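Local coordinates for protein Alpha/beta fold hydrolase (Pseudomonas aeruginosa, PDB 6I8W) that probably hydrolyses ester bonds of membrane phospholipids and related acylglycerols, as a membrane-bound phospholipase A of the alpha/beta hydrolase family, at residues A[238-243]-A[270-275]; A[145-150]-A[244-249]; A[252-257]-A[263-268]. All coordinates share one frame; numbering follows the deposited sequence.

Interaction 1: A[238-243]-A[270-275]; sequences PLEPEL and RPLLKR. With CO2 (carbon dioxide), chain G.
Leu243 sits against two consecutive leucines, Leu272 and Leu273. Its CB lies between them, 4.1 Å from Leu272 CB and 4.0 Å from Leu273 CD2, while its CD1 reaches toward Leu272 CD1 and its CD2 toward Leu273 CD2. The CD1 methyl of Leu272 also rests 3.8 Å from the backbone oxygen Glu240 O. With CG beside its own backbone N (chi1 -72°) and a bend at chi2, Glu240 lays CB and CG along this methyl while its carboxylate turns off to the backbone N of Met166. The polar link between the segments is a water, which donates to Leu243 O at 2.7 Å and accepts from Lys274 N at 2.9 Å. On the 238-243 side, Leu239 O takes the N-H groups of both Glu242 and Leu243, a turn closed just before the leucine contact. Farther out, Leu273 packs on Thr250 and Leu252 of strand 250-255, and a carbon dioxide molecule lies by the backbone of 271-274, with its O2 3.4 Å from Leu272 O. Two connecting loops of an alpha/beta hydrolase fold meet here, one entering strand 250-255 and the other entering an edge strand, 276-281.

Interaction 2: A[145-150]-A[244-249]; sequences LYAARH and PKIEAP
Ala147 O, near the C-terminal end of helix 138-149, receives a hydrogen bond of 2.7 Å from a water, and the same water accepts from Glu247 N at 3.0 Å. It thus joins a helix carbonyl to the loop backbone at the edge of a small apolar contact. On the loop side Ile246 contributes the larger share. Its CG1 stands beside the backbone N (chi1 -63°), which lays this branch against the helix surface, 3.9 Å from both CA and CB of Ala148. The other branch, CG2, takes the neighbouring alanine, approaching Ala147 CB at 4.2 Å. The two alanine methyls let the loop come close: the CA atoms of Ala148 and Ile246 are 4.6 Å apart. In this alpha/beta hydrolase fold, helix 138-149 follows strand 131-136 and the probable nucleophile elbow, and the loop at 244-249 leads into strand 250-255. Leu157 of strand 154-160 lies beneath, touched by both Ala147 and Ile246. At the outer margin Lys245 puts its CB 4.3 Å from Ala148 CB. Its extended chain then carries NZ off to a salt bridge with Glu242, while on the helix Arg149 pairs with Glu117.

Interaction 3: A[252-257]-A[263-268]; sequences LLWGDR and VSSIEV
Trp254 and Val263 meet through an unusual first torsion on the tryptophan: its chi1 is -126°, away from the staggered values, and it holds the indole beneath the start of the helical segment. Val263 (chi1 67°) holds CG1 between its backbone N and carbonyl carbon and CG2 anti to N, with CG2 facing Trp254 CB and CD1, each at 3.9 Å. The closest approach is made by the valine backbone. Val263 CA lies over one face of the five-membered ring, 3.7 Å from its centroid and 27° off the normal, a CH-pi contact, and it comes to 3.4 Å from Trp254 CD1. At the far end of the indole, Ser265 CB approaches CH2 at 3.5 Å from an oblique direction. Ile266 runs alongside the indole, pointing the other way, with CG1 3.9 Å from Trp254 CE3 and CD1 near Trp254 CB; the same CG1 extends to Leu252 CB at 4.2 Å. These contacts seat helix 265-269 on strand 250-255, the first strand and the helix of a beta-alpha-beta unit completed by strand 276-281, whose Ile280 is touched by both Val263 and Ile266. The loop between strand and helix contains Asp258, probably the acid of a Ser-His-Asp triad with Ser137 and His286, and the indole packs close to this group. The buried indole N-H is satisfied by Leu261 O in that loop, which helps fix the ring's rotation, and Ser265 OG bonds to Asp262 O. Where the chain leaves the strand, a water donates to Asp256 O and accepts from Val263 N, each at 3.0 Å, bridging the two ends of the loop. The carboxylate of Asp256 turns elsewhere, to the backbone N-H groups of Asn283 and Cys284.

How the interactions relate
Following the chain, the first of these segments lies on helix 138-149, and interaction 2 closes a long loop, with 93 residues between its ends, from the C-terminal end of that helix to 244-249, just ahead of strand 250-255. Interaction 1 opens within that span, at 238-243, and closes at 270-275, so the two cross, and they touch where Lys274 packs on Pro244 and Ile246. Interaction 3 lies wholly between the ends of interaction 1, closing a short loop of five residues between strand 250-255 and its helix; Leu273 on Leu252 and Glu240 on Val268 join the two. Interactions 2 and 3 follow in series, adjoining only in sequence. Together they connect helix 138-149, strand 250-255 and the approach to strand 276-281.

Interaction 1: A[238-243]-A[270-275]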
# COMPACT_ATOMS: atom_id res chain seq x y z
N PRO A 238 3.01 -19.03 -2.54
CA PRO A 238 4.45 -18.81 -2.72
C PRO A 238 4.76 -18.19 -4.08
O PRO A 238 4.20 -18.62 -5.09
CB PRO A 238 5.04 -20.21 -2.60
CG PRO A 238 3.90 -21.14 -2.88
CD PRO A 238 2.68 -20.45 -2.37
N LEU A 239 5.63 -17.19 -4.11
CA LEU A 239 6.03 -16.58 -5.36
C LEU A 239 7.15 -17.33 -6.09
O LEU A 239 7.31 -17.18 -7.30
CB LEU A 239 6.49 -15.14 -5.13
CG LEU A 239 5.40 -14.11 -4.91
CD1 LEU A 239 6.04 -12.74 -4.74
CD2 LEU A 239 4.43 -14.12 -6.09
N GLU A 240 7.94 -18.11 -5.35
CA GLU A 240 9.10 -18.78 -5.94
C GLU A 240 8.77 -19.55 -7.23
O GLU A 240 9.52 -19.46 -8.19
CB GLU A 240 9.78 -19.70 -4.91
CG GLU A 240 10.53 -18.96 -3.80
CD GLU A 240 9.65 -18.63 -2.59
OE1 GLU A 240 8.41 -18.73 -2.69
OE2 GLU A 240 10.22 -18.28 -1.54
N PRO A 241 7.66 -20.31 -7.26
CA PRO A 241 7.35 -20.96 -8.54
C PRO A 241 6.78 -20.02 -9.62
O PRO A 241 6.65 -20.45 -10.77
CB PRO A 241 6.29 -22.02 -8.16
CG PRO A 241 6.34 -22.12 -6.66
CD PRO A 241 6.72 -20.75 -6.21
N GLU A 242 6.40 -18.80 -9.26
CA GLU A 242 5.71 -17.91 -10.21
C GLU A 242 6.64 -16.89 -10.87
O GLU A 242 6.44 -16.53 -12.03
CB GLU A 242 4.56 -17.17 -9.51
CG GLU A 242 3.60 -18.07 -8.69
CD GLU A 242 3.03 -19.22 -9.50
OE1 GLU A 242 2.77 -19.04 -10.71
OE2 GLU A 242 2.81 -20.32 -8.92
N LEU A 243 7.65 -16.43 -10.14
CA LEU A 243 8.57 -15.41 -10.65
C LEU A 243 9.19 -15.74 -12.01
O LEU A 243 9.31 -14.85 -12.85
CB LEU A 243 9.67 -15.15 -9.63
CG LEU A 243 9.19 -14.58 -8.30
CD1 LEU A 243 10.31 -14.49 -7.30
CD2 LEU A 243 8.58 -13.21 -8.54
N ARG A 270 16.11 -12.75 -7.11
CA ARG A 270 16.99 -12.35 -8.19
C ARG A 270 17.29 -13.48 -9.21
O ARG A 270 17.06 -13.29 -10.40
CB ARG A 270 18.28 -11.78 -7.60
CG ARG A 270 19.07 -10.92 -8.51
CD ARG A 270 20.11 -10.18 -7.71
NE ARG A 270 21.35 -10.05 -8.46
CZ ARG A 270 22.55 -9.97 -7.91
NH1 ARG A 270 22.68 -10.01 -6.59
NH2 ARG A 270 23.62 -9.86 -8.68
N PRO A 271 17.74 -14.68 -8.74
CA PRO A 271 17.99 -15.79 -9.67
C PRO A 271 16.75 -16.28 -10.42
O PRO A 271 16.88 -16.97 -11.43
CB PRO A 271 18.50 -16.92 -8.77
CG PRO A 271 18.89 -16.29 -7.50
CD PRO A 271 18.00 -15.09 -7.35
N LEU A 272 15.57 -15.99 -9.88
CA LEU A 272 14.33 -16.54 -10.42
C LEU A 272 13.69 -15.62 -11.46
O LEU A 272 12.75 -16.02 -12.14
CB LEU A 272 13.34 -16.83 -9.29
CG LEU A 272 13.79 -17.79 -8.18
CD1 LEU A 272 12.76 -17.84 -7.06
CD2 LEU A 272 14.06 -19.19 -8.72
N LEU A 273 14.21 -14.40 -11.58
CA LEU A 273 13.64 -13.42 -12.51
C LEU A 273 14.46 -13.30 -13.79
O LEU A 273 15.69 -13.28 -13.75
CB LEU A 273 13.55 -12.04 -11.83
CG LEU A 273 12.49 -11.92 -10.74
CD1 LEU A 273 12.77 -10.71 -9.87
CD2 LEU A 273 11.10 -11.84 -11.36
N LYS A 274 13.77 -13.18 -14.92
CA LYS A 274 14.44 -13.03 -16.21
C LYS A 274 15.18 -11.71 -16.30
O LYS A 274 16.31 -11.64 -16.79
CB LYS A 274 13.43 -13.14 -17.37
CG LYS A 274 12.73 -14.49 -17.48
CD LYS A 274 11.80 -14.53 -18.69
CE LYS A 274 10.93 -15.78 -18.71
NZ LYS A 274 11.74 -17.03 -18.59
N ARG A 275 14.54 -10.64 -15.83
CA ARG A 275 15.09 -9.29 -15.96
C ARG A 275 15.02 -8.48 -14.68
O ARG A 275 14.27 -7.51 -14.59
CB ARG A 275 14.35 -8.55 -17.09
CG ARG A 275 14.44 -9.23 -18.46
CD ARG A 275 13.71 -8.41 -19.52
NE ARG A 275 14.20 -7.04 -19.59
CZ ARG A 275 13.66 -6.09 -20.34
NH1 ARG A 275 12.60 -6.36 -21.09
NH2 ARG A 275 14.15 -4.85 -20.32
C CO2 G . 15.31 -17.18 -14.98
O1 CO2 G . 16.09 -16.60 -15.55
O2 CO2 G . 14.53 -17.76 -14.40
O HOH W 1 10.97 -13.52 -14.51

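Interaction 2: A[145-150]-A[244-249]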
# COMPACT_ATOMS: atom_id res chain seq x y z
N LEU A 145 1.91 -11.49 -8.88
CA LEU A 145 1.00 -12.50 -9.45
C LEU A 145 0.29 -11.98 -10.70
O LEU A 145 0.10 -12.71 -11.67
CB LEU A 145 -0.03 -12.97 -8.43
CG LEU A 145 0.55 -13.83 -7.30
CD1 LEU A 145 -0.54 -14.14 -6.28
CD2 LEU A 145 1.18 -15.11 -7.85
N TYR A 146 -0.10 -10.71 -10.68
CA TYR A 146 -0.67 -10.06 -11.85
C TYR A 146 0.31 -10.18 -13.03
O TYR A 146 -0.07 -10.61 -14.12
CB TYR A 146 -0.99 -8.59 -11.52
CG TYR A 146 -1.76 -7.77 -12.54
CD1 TYR A 146 -1.94 -8.18 -13.85
CD2 TYR A 146 -2.29 -6.53 -12.18
CE1 TYR A 146 -2.64 -7.40 -14.77
CE2 TYR A 146 -2.98 -5.75 -13.08
CZ TYR A 146 -3.15 -6.18 -14.38
OH TYR A 146 -3.84 -5.38 -15.26
N ALA A 147 1.57 -9.81 -12.79
CA ALA A 147 2.60 -9.85 -13.83
C ALA A 147 2.85 -11.27 -14.35
O ALA A 147 3.15 -11.46 -15.53
CB ALA A 147 3.91 -9.24 -13.32
N ALA A 148 2.73 -12.27 -13.47
CA ALA A 148 2.98 -13.65 -13.86
C ALA A 148 1.79 -14.20 -14.64
O ALA A 148 1.95 -15.03 -15.53
CB ALA A 148 3.26 -14.52 -12.64
N ARG A 149 0.60 -13.72 -14.30
CA ARG A 149 -0.64 -14.23 -14.90
C ARG A 149 -1.04 -13.50 -16.17
O ARG A 149 -1.67 -14.08 -17.05
CB ARG A 149 -1.78 -14.14 -13.89
CG ARG A 149 -1.65 -15.10 -12.73
CD ARG A 149 -2.66 -14.77 -11.66
NE ARG A 149 -2.66 -15.73 -10.57
CZ ARG A 149 -3.46 -15.64 -9.51
NH1 ARG A 149 -4.31 -14.63 -9.42
NH2 ARG A 149 -3.40 -16.55 -8.55
N HIS A 150 -0.67 -12.24 -16.29
CA HIS A 150 -1.08 -11.45 -17.45
C HIS A 150 0.10 -10.73 -18.07
O HIS A 150 0.13 -9.51 -18.06
CB HIS A 150 -2.15 -10.42 -17.05
CG HIS A 150 -3.38 -11.03 -16.45
ND1 HIS A 150 -4.34 -11.67 -17.20
CD2 HIS A 150 -3.81 -11.10 -15.17
CE1 HIS A 150 -5.31 -12.10 -16.41
NE2 HIS A 150 -5.01 -11.77 -15.17
N PRO A 244 9.58 -17.02 -12.26
CA PRO A 244 10.15 -17.29 -13.59
C PRO A 244 9.17 -17.08 -14.75
O PRO A 244 9.62 -16.99 -15.89
CB PRO A 244 10.58 -18.76 -13.51
CG PRO A 244 10.80 -19.01 -12.06
CD PRO A 244 9.73 -18.19 -11.37
N LYS A 245 7.87 -16.99 -14.48
CA LYS A 245 6.88 -16.76 -15.53
C LYS A 245 6.79 -15.28 -15.92
O LYS A 245 6.20 -14.93 -16.94
CB LYS A 245 5.50 -17.24 -15.07
CG LYS A 245 5.42 -18.72 -14.78
CD LYS A 245 4.08 -19.08 -14.15
CE LYS A 245 4.04 -20.54 -13.73
NZ LYS A 245 2.81 -20.83 -12.93
N ILE A 246 7.36 -14.41 -15.10
CA ILE A 246 7.28 -12.98 -15.37
C ILE A 246 8.19 -12.60 -16.54
O ILE A 246 9.38 -12.92 -16.55
CB ILE A 246 7.64 -12.18 -14.11
CG1 ILE A 246 6.61 -12.48 -13.01
CG2 ILE A 246 7.72 -10.67 -14.40
CD1 ILE A 246 6.88 -11.77 -11.72
N GLU A 247 7.62 -11.91 -17.53
CA GLU A 247 8.37 -11.47 -18.70
C GLU A 247 8.86 -10.02 -18.55
O GLU A 247 9.86 -9.61 -19.16
CB GLU A 247 7.51 -11.60 -19.96
N ALA A 248 8.17 -9.26 -17.72
CA ALA A 248 8.45 -7.83 -17.58
C ALA A 248 9.77 -7.58 -16.84
O ALA A 248 10.16 -8.37 -15.99
CB ALA A 248 7.29 -7.15 -16.84
N PRO A 249 10.46 -6.47 -17.18
CA PRO A 249 11.56 -6.03 -16.32
C PRO A 249 11.04 -5.81 -14.91
O PRO A 249 9.97 -5.21 -14.74
CB PRO A 249 12.01 -4.68 -16.93
CG PRO A 249 11.35 -4.60 -18.24
CD PRO A 249 10.11 -5.46 -18.19
O HOH W 2 5.21 -10.30 -16.76

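Interaction 3: A[252-257]-A[263-268]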
# COMPACT_ATOMS: atom_id res chain seq x y z
N LEU A 252 13.50 -4.84 -7.95
CA LEU A 252 13.46 -5.27 -6.56
C LEU A 252 14.01 -4.14 -5.71
O LEU A 252 15.20 -3.84 -5.80
CB LEU A 252 14.29 -6.56 -6.35
CG LEU A 252 13.96 -7.69 -7.31
CD1 LEU A 252 14.85 -8.91 -7.06
CD2 LEU A 252 12.46 -8.05 -7.19
N LEU A 253 13.16 -3.49 -4.92
CA LEU A 253 13.64 -2.36 -4.12
C LEU A 253 13.32 -2.60 -2.64
O LEU A 253 12.18 -2.93 -2.30
CB LEU A 253 13.01 -1.04 -4.60
CG LEU A 253 13.50 0.27 -3.95
CD1 LEU A 253 13.46 1.46 -4.91
CD2 LEU A 253 12.68 0.59 -2.67
N TRP A 254 14.33 -2.41 -1.78
CA TRP A 254 14.19 -2.70 -0.36
C TRP A 254 14.74 -1.58 0.51
O TRP A 254 15.67 -0.89 0.10
CB TRP A 254 14.92 -4.00 0.01
CG TRP A 254 14.04 -5.01 0.72
CD1 TRP A 254 13.94 -5.22 2.07
CD2 TRP A 254 13.14 -5.95 0.10
NE1 TRP A 254 13.03 -6.22 2.33
CE2 TRP A 254 12.52 -6.68 1.14
CE3 TRP A 254 12.79 -6.22 -1.22
CZ2 TRP A 254 11.58 -7.68 0.89
CZ3 TRP A 254 11.85 -7.21 -1.47
CH2 TRP A 254 11.26 -7.93 -0.42
N GLY A 255 14.15 -1.41 1.69
CA GLY A 255 14.81 -0.69 2.77
C GLY A 255 15.68 -1.70 3.49
O GLY A 255 15.18 -2.75 3.89
N ASP A 256 16.97 -1.41 3.67
CA ASP A 256 17.88 -2.41 4.22
C ASP A 256 17.47 -2.87 5.63
O ASP A 256 17.69 -4.03 5.99
CB ASP A 256 19.33 -1.89 4.23
CG ASP A 256 19.52 -0.66 5.12
OD1 ASP A 256 18.52 -0.01 5.49
OD2 ASP A 256 20.69 -0.30 5.42
N ARG A 257 16.84 -1.99 6.40
CA ARG A 257 16.51 -2.33 7.79
C ARG A 257 15.02 -2.68 7.98
O ARG A 257 14.49 -2.57 9.09
CB ARG A 257 16.90 -1.17 8.70
CG ARG A 257 18.41 -0.86 8.67
CD ARG A 257 18.79 0.23 9.66
NE ARG A 257 18.60 -0.20 11.04
CZ ARG A 257 18.75 0.61 12.09
NH1 ARG A 257 19.10 1.88 11.91
NH2 ARG A 257 18.56 0.14 13.32
N VAL A 263 15.36 -8.15 3.93
CA VAL A 263 16.08 -7.79 2.71
C VAL A 263 16.69 -9.00 2.00
O VAL A 263 16.91 -8.96 0.79
CB VAL A 263 17.21 -6.74 3.00
CG1 VAL A 263 18.32 -7.35 3.84
CG2 VAL A 263 17.75 -6.14 1.69
N SER A 264 16.94 -10.09 2.73
CA SER A 264 17.46 -11.30 2.10
C SER A 264 16.45 -11.93 1.12
O SER A 264 16.80 -12.86 0.40
CB SER A 264 17.86 -12.33 3.18
OG SER A 264 16.75 -12.79 3.94
N SER A 265 15.22 -11.43 1.12
CA SER A 265 14.24 -11.78 0.09
C SER A 265 14.78 -11.57 -1.33
O SER A 265 14.41 -12.29 -2.25
CB SER A 265 12.95 -10.95 0.25
OG SER A 265 12.25 -11.27 1.44
N ILE A 266 15.63 -10.56 -1.50
CA ILE A 266 16.15 -10.23 -2.83
C ILE A 266 17.01 -11.37 -3.40
O ILE A 266 16.96 -11.66 -4.60
CB ILE A 266 16.97 -8.92 -2.79
CG1 ILE A 266 16.01 -7.72 -2.72
CG2 ILE A 266 17.86 -8.76 -4.04
CD1 ILE A 266 16.71 -6.41 -2.48
N GLU A 267 17.77 -12.03 -2.54
CA GLU A 267 18.61 -13.15 -2.97
C GLU A 267 17.77 -14.35 -3.42
O GLU A 267 18.20 -15.13 -4.26
CB GLU A 267 19.58 -13.56 -1.86
CG GLU A 267 20.33 -12.39 -1.21
CD GLU A 267 21.19 -11.60 -2.20
OE1 GLU A 267 21.61 -12.17 -3.24
OE2 GLU A 267 21.45 -10.41 -1.94
N VAL A 268 16.57 -14.49 -2.87
CA VAL A 268 15.67 -15.54 -3.33
C VAL A 268 15.14 -15.20 -4.73
O VAL A 268 15.10 -16.05 -5.61
CB VAL A 268 14.48 -15.74 -2.37
CG1 VAL A 268 13.42 -16.65 -2.99
CG2 VAL A 268 14.96 -16.29 -1.03
O HOH W 3 15.63 -6.16 6.21